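GH127 beta-L-arabinofuranoside (Geobacillus stearothermophilus, PDB 4QK0) hydrolyses beta-L-arabinofuranosides, releasing L-arabinose, as a family 127 glycoside hydrolase. Local coordinates at the interface of chains A and B. Sequence-based numbering; all coordinates share one arbitrary frame. Chains: chain A/B, GH127 beta-L-arabinofuranoside.

The interface of chains A and B. Residues chain A 388, 569, 571-572, 603, 605, 640; chain B 540-542, 544, 547.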
# COMPACT_ATOMS: atom_id res chain seq x y z
N TRP A 388 -4.44 -6.94 -9.74
CA TRP A 388 -5.92 -6.81 -9.84
C TRP A 388 -6.13 -5.42 -10.49
O TRP A 388 -5.99 -4.43 -9.83
CB TRP A 388 -6.54 -6.91 -8.43
CG TRP A 388 -8.06 -6.77 -8.34
CD1 TRP A 388 -8.95 -6.90 -9.36
CD2 TRP A 388 -8.83 -6.49 -7.16
NE1 TRP A 388 -10.22 -6.71 -8.88
CE2 TRP A 388 -10.17 -6.46 -7.54
CE3 TRP A 388 -8.51 -6.25 -5.83
CZ2 TRP A 388 -11.20 -6.20 -6.62
CZ3 TRP A 388 -9.52 -6.00 -4.91
CH2 TRP A 388 -10.84 -5.98 -5.30
N ASN A 569 -10.61 -13.11 -10.59
CA ASN A 569 -10.48 -13.41 -9.16
C ASN A 569 -9.47 -14.51 -8.85
O ASN A 569 -9.81 -15.57 -8.32
CB ASN A 569 -11.86 -13.71 -8.53
CG ASN A 569 -11.81 -13.65 -7.02
OD1 ASN A 569 -10.72 -13.50 -6.44
ND2 ASN A 569 -12.98 -13.74 -6.37
N ALA A 571 -7.14 -14.57 -6.73
CA ALA A 571 -7.01 -14.82 -5.26
C ALA A 571 -7.90 -15.97 -4.81
O ALA A 571 -7.54 -16.73 -3.92
CB ALA A 571 -7.35 -13.57 -4.47
N ASN A 572 -9.03 -16.16 -5.50
CA ASN A 572 -9.97 -17.27 -5.22
C ASN A 572 -9.64 -18.55 -6.03
O ASN A 572 -10.52 -19.17 -6.67
CB ASN A 572 -11.40 -16.80 -5.53
CG ASN A 572 -12.43 -17.83 -5.19
OD1 ASN A 572 -12.39 -18.48 -4.12
ND2 ASN A 572 -13.39 -17.99 -6.08
N VAL A 603 -13.59 -21.25 -4.58
CA VAL A 603 -14.76 -21.12 -3.74
C VAL A 603 -15.93 -20.70 -4.61
O VAL A 603 -15.81 -19.81 -5.44
CB VAL A 603 -14.51 -20.10 -2.61
CG1 VAL A 603 -15.77 -19.84 -1.81
CG2 VAL A 603 -13.41 -20.64 -1.71
N GLU A 605 -19.01 -18.74 -5.52
CA GLU A 605 -19.68 -17.46 -5.25
C GLU A 605 -21.20 -17.62 -5.44
O GLU A 605 -21.97 -16.98 -4.74
CB GLU A 605 -19.16 -16.30 -6.14
CG GLU A 605 -17.65 -16.18 -6.29
CD GLU A 605 -17.20 -14.82 -6.82
OE1 GLU A 605 -16.04 -14.67 -7.37
OE2 GLU A 605 -18.03 -13.89 -6.70
N GLU A 640 -6.08 -9.82 -14.66
CA GLU A 640 -5.44 -10.24 -13.45
C GLU A 640 -4.23 -11.13 -13.76
O GLU A 640 -4.22 -11.88 -14.76
CB GLU A 640 -6.44 -10.99 -12.55
CG GLU A 640 -7.53 -10.08 -11.99
CD GLU A 640 -8.35 -10.75 -10.89
OE1 GLU A 640 -7.81 -11.51 -10.04
OE2 GLU A 640 -9.58 -10.55 -10.91
N HIS B 540 -16.95 -12.59 1.66
CA HIS B 540 -17.34 -12.85 0.31
C HIS B 540 -16.05 -13.10 -0.54
O HIS B 540 -15.05 -12.42 -0.36
CB HIS B 540 -18.09 -11.63 -0.20
CG HIS B 540 -18.78 -11.84 -1.51
ND1 HIS B 540 -18.10 -12.02 -2.69
CD2 HIS B 540 -20.09 -11.82 -1.84
CE1 HIS B 540 -18.96 -12.11 -3.68
NE2 HIS B 540 -20.18 -12.02 -3.19
N PRO B 541 -16.10 -14.07 -1.44
CA PRO B 541 -14.93 -14.40 -2.25
C PRO B 541 -14.35 -13.29 -3.09
O PRO B 541 -13.22 -13.39 -3.48
CB PRO B 541 -15.43 -15.52 -3.17
CG PRO B 541 -16.55 -16.12 -2.44
CD PRO B 541 -17.22 -15.00 -1.71
N GLN B 542 -15.12 -12.25 -3.39
CA GLN B 542 -14.61 -11.10 -4.08
C GLN B 542 -13.70 -10.24 -3.23
O GLN B 542 -12.98 -9.40 -3.78
CB GLN B 542 -15.75 -10.22 -4.56
CG GLN B 542 -16.62 -10.86 -5.63
CD GLN B 542 -16.05 -10.67 -6.99
OE1 GLN B 542 -15.73 -9.57 -7.37
NE2 GLN B 542 -15.84 -11.75 -7.70
N ARG B 544 -10.58 -9.95 -1.95
CA ARG B 544 -9.30 -10.53 -2.25
C ARG B 544 -8.42 -10.62 -1.05
O ARG B 544 -7.81 -11.61 -0.83
CB ARG B 544 -8.56 -9.67 -3.28
CG ARG B 544 -8.70 -10.06 -4.73
CD ARG B 544 -10.08 -9.74 -5.22
NE ARG B 544 -10.14 -9.89 -6.65
CZ ARG B 544 -11.26 -9.84 -7.33
NH1 ARG B 544 -12.42 -9.67 -6.71
NH2 ARG B 544 -11.22 -10.02 -8.63
N ALA B 547 -9.14 -13.92 1.02
CA ALA B 547 -9.05 -15.25 0.39
C ALA B 547 -8.20 -16.09 1.28
O ALA B 547 -7.12 -15.68 1.66
CB ALA B 547 -8.37 -15.11 -0.99
O HOH W 1 -8.01 -11.54 -7.54
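B:Arg544 illustrates how one guanidinium, sandwiched between flat groups and held at its rim, can tie two chains together. Its chain bends at the second torsion (chi2 71°) and crosses the indole of A:Trp388 at about a right angle. The guanidinium lies almost parallel to that ring, NE sitting 3.5 Å from CE2 of A:Trp388 in a cation-pi stack, while the CD methylene rides over the six-membered ring. On the opposite face lies the side-chain amide of A:Asn569, nearly parallel and offset toward the rim, its OD1 3.7 Å from B:Arg544 NE. Edge contacts fix the rotation: NH2 forms a salt bridge with A:Glu640 OE2 at 2.9 Å, meeting the carboxylate from above its plane, and NH1 donates in plane to a lone pair of its own chain's B:Gln542 O at 3.0 Å. A:Glu640 OE2 also accepts from the backbone N of A:Asn569, and a water links NE of B:Arg544 to A:Glu640 OE1 and A:Ala571 N. An alanine here would remove the guanidinium stacked between A:Trp388 and A:Asn569 and its salt bridge, and would probably leave A:Glu640 OE2 without its partner across the interface, weakening this patch.

Alongside, A:Asn569, its CG anti to the backbone N (chi1 -164°), sends ND2 almost straight to B:Pro541 O at 2.9 Å, approaching from above the carbonyl plane. The B:Pro541 ring packs against A:Val603 CG1 and the CG methylene of A:Glu605, a poorly ordered residue whose OE1 accepts from B:Gln542 NE2.

In the two-fold symmetric pair of the deposited assembly, which may or may not be the form in solution, the 3-10 helix 544-546 of B and the loop preceding it meet loops, the 3-10 helix 570-572 and the end of strand 593-603 of A.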